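Local structure of virulence associated protein VAPB (Rhodococcus equi, 4CV7) at residues D28-G42 with S95-N109. The protein is a plasmid-encoded, probably secreted virulence-associated protein of unknown biochemical activity, whose compact domain is an eight-stranded antiparallel beta-barrel. Sequence-based numbering, arbitrary orientation.
Sequences DMVFDGDAGGLTIPG and SAVVGVGGGSGSWHN
M29, its chain bent at chi2 and chi3, brings SD to 3.4 Å from H108 O and against CB of N109. V30 and H108 form a hydrogen-bonded pair; their side chains point the same way, with V30 CB over the imidazole face. H108 ND1 donates to N109 O (2.8 Å), which lies almost in the imidazole plane and steadies the ring's rotation. On the opposite face of the sheet, F31 CB sits 3.5 Å from the centroid of the W107 six-membered ring, almost on its normal. CG anti to the backbone N (chi1 -179°) carries the F31 ring toward G105; its edge meets the face of the indole's five-membered ring, planes at 52°, and F78 meets both aromatics in the barrel interior. This ladder joins strands 29-37 and 100-108, the third and last of an eight-stranded antiparallel barrel built from two Greek-key motifs. D32, in its modelled conformer, is salt-bridged to K20 on the outer face. At G33 and G105 the CA atoms come within 3.9 Å, and F31 CZ lies 3.7 Å from G105 CA. D34 shares K20. Past the G36–G102 pair, a water bridges L38 N and V100 O. T39 OG1 then donates to A96 O (2.6 Å) and accepts from V98 N (2.8 Å).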
loop_
_atom_site.group_PDB
_atom_site.type_symbol
_atom_site.label_atom_id
_atom_site.label_comp_id
_atom_site.label_asym_id
_atom_site.label_seq_id
_atom_site.Cartn_x
_atom_site.Cartn_y
_atom_site.Cartn_z
ATOM N N ASP A 28 14.128 3.040 -5.094
ATOM C CA ASP A 28 14.441 3.582 -3.775
ATOM C C ASP A 28 13.319 4.493 -3.247
ATOM O O ASP A 28 13.539 5.472 -2.572
ATOM C CB ASP A 28 15.840 4.219 -3.730
ATOM C CG ASP A 28 16.944 3.336 -4.332
ATOM O OD1 ASP A 28 16.844 2.074 -4.374
ATOM O OD2 ASP A 28 17.984 3.923 -4.639
ATOM N N MET A 29 12.071 4.147 -3.596
ATOM C CA MET A 29 10.984 4.998 -3.243
ATOM C C MET A 29 10.194 4.394 -2.066
ATOM O O MET A 29 10.135 3.194 -1.913
ATOM C CB MET A 29 10.024 5.118 -4.424
ATOM C CG MET A 29 9.536 6.487 -4.668
ATOM S SD MET A 29 10.766 7.805 -4.911
ATOM C CE MET A 29 11.315 7.433 -6.597
ATOM N N VAL A 30 9.537 5.215 -1.291
ATOM C CA VAL A 30 8.865 4.771 -0.133
ATOM C C VAL A 30 7.408 5.318 -0.110
ATOM O O VAL A 30 7.216 6.508 -0.321
ATOM C CB VAL A 30 9.582 5.242 1.177
ATOM C CG1 VAL A 30 8.799 4.812 2.347
ATOM C CG2 VAL A 30 11.043 4.794 1.195
ATOM N N PHE A 31 6.436 4.414 0.110
ATOM C CA PHE A 31 5.008 4.791 0.278
ATOM C C PHE A 31 4.766 4.934 1.781
ATOM O O PHE A 31 4.984 3.964 2.502
ATOM C CB PHE A 31 4.135 3.787 -0.343
ATOM C CG PHE A 31 2.660 4.111 -0.225
ATOM C CD1 PHE A 31 2.114 5.103 -0.989
ATOM C CD2 PHE A 31 1.838 3.468 0.701
ATOM C CE1 PHE A 31 0.743 5.426 -0.871
ATOM C CE2 PHE A 31 0.465 3.775 0.756
ATOM C CZ PHE A 31 -0.020 4.791 0.045
ATOM N N ASP A 32 4.181 6.063 2.146
ATOM C CA ASP A 32 3.676 6.324 3.513
ATOM C C ASP A 32 2.178 6.463 3.419
ATOM O O ASP A 32 1.713 7.489 2.843
ATOM C CB ASP A 32 4.297 7.627 4.041
ATOM C CG ASP A 32 4.014 7.956 5.529
ATOM O OD1 ASP A 32 3.155 7.425 6.213
ATOM O OD2 ASP A 32 4.714 8.818 6.081
ATOM N N GLY A 33 1.456 5.539 4.008
ATOM C CA GLY A 33 -0.020 5.651 3.953
ATOM C C GLY A 33 -0.710 5.519 5.279
ATOM O O GLY A 33 -0.253 4.846 6.179
ATOM N N ASP A 34 -1.785 6.296 5.402
ATOM C CA ASP A 34 -2.539 6.395 6.625
ATOM C C ASP A 34 -3.980 5.997 6.299
ATOM O O ASP A 34 -4.609 6.736 5.567
ATOM C CB ASP A 34 -2.495 7.834 7.125
ATOM C CG ASP A 34 -1.098 8.238 7.506
ATOM O OD1 ASP A 34 -0.633 7.861 8.570
ATOM O OD2 ASP A 34 -0.563 9.082 6.827
ATOM N N ALA A 35 -4.426 4.903 6.871
ATOM C CA ALA A 35 -5.728 4.337 6.503
ATOM C C ALA A 35 -6.609 4.299 7.714
ATOM O O ALA A 35 -6.199 4.208 8.862
ATOM C CB ALA A 35 -5.617 2.984 5.914
ATOM N N GLY A 36 -7.950 4.272 7.455
ATOM C CA GLY A 36 -8.920 3.727 8.344
ATOM C C GLY A 36 -9.418 2.407 7.858
ATOM O O GLY A 36 -9.501 2.185 6.632
ATOM N N GLY A 37 -9.878 1.596 8.755
ATOM C CA GLY A 37 -10.390 0.272 8.378
ATOM C C GLY A 37 -10.794 -0.507 9.559
ATOM O O GLY A 37 -10.245 -0.343 10.618
ATOM N N LEU A 38 -11.567 -1.511 9.396
ATOM C CA LEU A 38 -12.049 -2.322 10.483
ATOM C C LEU A 38 -11.103 -3.513 10.493
ATOM O O LEU A 38 -11.256 -4.502 9.699
ATOM C CB LEU A 38 -13.523 -2.692 10.245
ATOM C CG LEU A 38 -14.470 -1.510 10.385
ATOM C CD1 LEU A 38 -15.886 -1.970 10.016
ATOM C CD2 LEU A 38 -14.406 -0.883 11.722
ATOM N N THR A 39 -10.144 -3.494 11.370
ATOM C CA THR A 39 -9.293 -4.614 11.505
ATOM C C THR A 39 -8.736 -4.836 12.906
ATOM O O THR A 39 -9.105 -4.058 13.789
ATOM C CB THR A 39 -8.196 -4.589 10.560
ATOM O OG1 THR A 39 -7.495 -5.849 10.596
ATOM C CG2 THR A 39 -7.268 -3.527 10.727
ATOM N N ILE A 40 -8.043 -5.969 13.043
ATOM C CA ILE A 40 -7.382 -6.424 14.245
ATOM C C ILE A 40 -6.118 -5.595 14.548
ATOM O O ILE A 40 -5.320 -5.344 13.632
ATOM C CB ILE A 40 -6.965 -8.001 14.024
ATOM C CG1 ILE A 40 -8.232 -8.820 13.664
ATOM C CG2 ILE A 40 -6.139 -8.696 15.062
ATOM C CD1 ILE A 40 -9.245 -8.657 14.753
ATOM N N PRO A 41 -5.954 -5.206 15.811
ATOM C CA PRO A 41 -4.727 -4.499 16.116
ATOM C C PRO A 41 -3.501 -5.396 16.040
ATOM O O PRO A 41 -3.566 -6.632 16.233
ATOM C CB PRO A 41 -4.976 -3.979 17.540
ATOM C CG PRO A 41 -6.057 -4.887 18.147
ATOM C CD PRO A 41 -6.776 -5.447 16.995
ATOM N N GLY A 42 -2.389 -4.801 15.703
ATOM C CA GLY A 42 -1.148 -5.571 15.532
ATOM C C GLY A 42 -0.265 -4.980 14.501
ATOM O O GLY A 42 -0.520 -3.963 13.999
ATOM N N SER A 95 -1.840 -10.842 9.553
ATOM C CA SER A 95 -2.978 -11.247 10.334
ATOM C C SER A 95 -3.675 -10.098 11.050
ATOM O O SER A 95 -4.849 -10.221 11.354
ATOM C CB SER A 95 -2.624 -12.361 11.316
ATOM O OG SER A 95 -2.262 -11.793 12.514
ATOM N N ALA A 96 -2.962 -8.999 11.268
ATOM C CA ALA A 96 -3.514 -7.725 11.756
ATOM C C ALA A 96 -4.354 -6.988 10.746
ATOM O O ALA A 96 -4.948 -5.981 11.078
ATOM C CB ALA A 96 -2.417 -6.850 12.251
ATOM N N VAL A 97 -4.336 -7.425 9.476
ATOM C CA VAL A 97 -5.163 -6.847 8.409
ATOM C C VAL A 97 -6.193 -7.859 7.937
ATOM O O VAL A 97 -5.936 -8.791 7.156
ATOM C CB VAL A 97 -4.339 -6.254 7.247
ATOM C CG1 VAL A 97 -5.255 -5.603 6.212
ATOM C CG2 VAL A 97 -3.275 -5.277 7.752
ATOM N N VAL A 98 -7.392 -7.714 8.474
ATOM C CA VAL A 98 -8.538 -8.441 7.941
ATOM C C VAL A 98 -9.283 -7.298 7.308
ATOM O O VAL A 98 -8.935 -6.148 7.571
ATOM C CB VAL A 98 -9.369 -9.157 9.051
ATOM C CG1 VAL A 98 -8.484 -10.060 9.868
ATOM C CG2 VAL A 98 -10.107 -8.166 9.944
ATOM N N GLY A 99 -10.330 -7.582 6.548
ATOM C CA GLY A 99 -11.216 -6.566 6.153
ATOM C C GLY A 99 -10.728 -5.731 5.015
ATOM O O GLY A 99 -9.647 -6.066 4.423
ATOM N N VAL A 100 -11.425 -4.587 4.800
ATOM C CA VAL A 100 -11.043 -3.663 3.843
ATOM C C VAL A 100 -10.742 -2.318 4.599
ATOM O O VAL A 100 -10.920 -2.156 5.825
ATOM C CB VAL A 100 -12.120 -3.535 2.781
ATOM C CG1 VAL A 100 -12.520 -4.853 2.124
ATOM C CG2 VAL A 100 -13.353 -2.815 3.327
ATOM N N GLY A 101 -10.055 -1.432 3.912
ATOM C CA GLY A 101 -9.873 -0.075 4.468
ATOM C C GLY A 101 -9.133 0.730 3.444
ATOM O O GLY A 101 -8.919 0.298 2.280
ATOM N N GLY A 102 -8.757 1.921 3.853
ATOM C CA GLY A 102 -8.095 2.792 2.922
ATOM C C GLY A 102 -7.923 4.177 3.483
ATOM O O GLY A 102 -8.434 4.490 4.568
ATOM N N GLY A 103 -7.182 5.031 2.780
ATOM C CA GLY A 103 -6.928 6.382 3.226
ATOM C C GLY A 103 -5.986 7.076 2.312
ATOM O O GLY A 103 -5.893 6.844 1.117
ATOM N N SER A 104 -5.270 8.057 2.857
ATOM C CA SER A 104 -4.355 8.915 2.095
ATOM C C SER A 104 -2.949 8.296 2.081
ATOM O O SER A 104 -2.582 7.659 3.057
ATOM C CB SER A 104 -4.307 10.349 2.693
ATOM O OG SER A 104 -3.789 10.344 4.018
ATOM N N GLY A 105 -2.191 8.559 1.068
ATOM C CA GLY A 105 -0.784 8.226 1.095
ATOM C C GLY A 105 -0.135 8.792 -0.129
ATOM O O GLY A 105 -0.724 9.149 -1.099
ATOM N N SER A 106 1.202 8.786 -0.037
ATOM C CA SER A 106 2.028 9.235 -1.184
ATOM C C SER A 106 3.424 8.588 -1.106
ATOM O O SER A 106 3.831 8.055 -0.078
ATOM C CB SER A 106 2.034 10.721 -1.315
ATOM O OG SER A 106 2.613 11.185 -0.145
ATOM N N TRP A 107 4.099 8.720 -2.232
ATOM C CA TRP A 107 5.462 8.168 -2.410
ATOM C C TRP A 107 6.446 9.289 -2.269
ATOM O O TRP A 107 6.245 10.426 -2.737
ATOM C CB TRP A 107 5.632 7.493 -3.769
ATOM C CG TRP A 107 4.717 6.322 -3.999
ATOM C CD1 TRP A 107 3.429 6.325 -4.503
ATOM C CD2 TRP A 107 5.034 4.931 -3.768
ATOM N NE1 TRP A 107 2.958 5.068 -4.594
ATOM C CE2 TRP A 107 3.914 4.180 -4.172
ATOM C CE3 TRP A 107 6.170 4.251 -3.285
ATOM C CZ2 TRP A 107 3.908 2.809 -4.076
ATOM C CZ3 TRP A 107 6.095 2.845 -3.236
ATOM C CH2 TRP A 107 5.008 2.168 -3.620
ATOM N N HIS A 108 7.591 8.905 -1.676
ATOM C CA HIS A 108 8.693 9.903 -1.643
ATOM C C HIS A 108 10.027 9.204 -1.736
ATOM O O HIS A 108 10.134 8.004 -1.528
ATOM C CB HIS A 108 8.577 10.693 -0.383
ATOM C CG HIS A 108 8.699 9.850 0.823
ATOM N ND1 HIS A 108 9.924 9.428 1.326
ATOM C CD2 HIS A 108 7.755 9.305 1.625
ATOM C CE1 HIS A 108 9.707 8.674 2.393
ATOM N NE2 HIS A 108 8.407 8.603 2.593
ATOM N N ASN A 109 11.130 9.963 -1.945
ATOM C CA ASN A 109 12.451 9.420 -2.069
ATOM C C ASN A 109 13.120 9.524 -0.710
ATOM O O ASN A 109 12.519 9.899 0.303
ATOM C CB ASN A 109 13.223 10.036 -3.276
ATOM C CG ASN A 109 13.502 11.512 -3.122
ATOM O OD1 ASN A 109 13.722 11.985 -1.943
ATOM N ND2 ASN A 109 13.639 12.246 -4.241
HETATM O O HOH W 1 -0.787 10.057 4.361
HETATM O O HOH W 2 -13.400 -1.608 7.061
#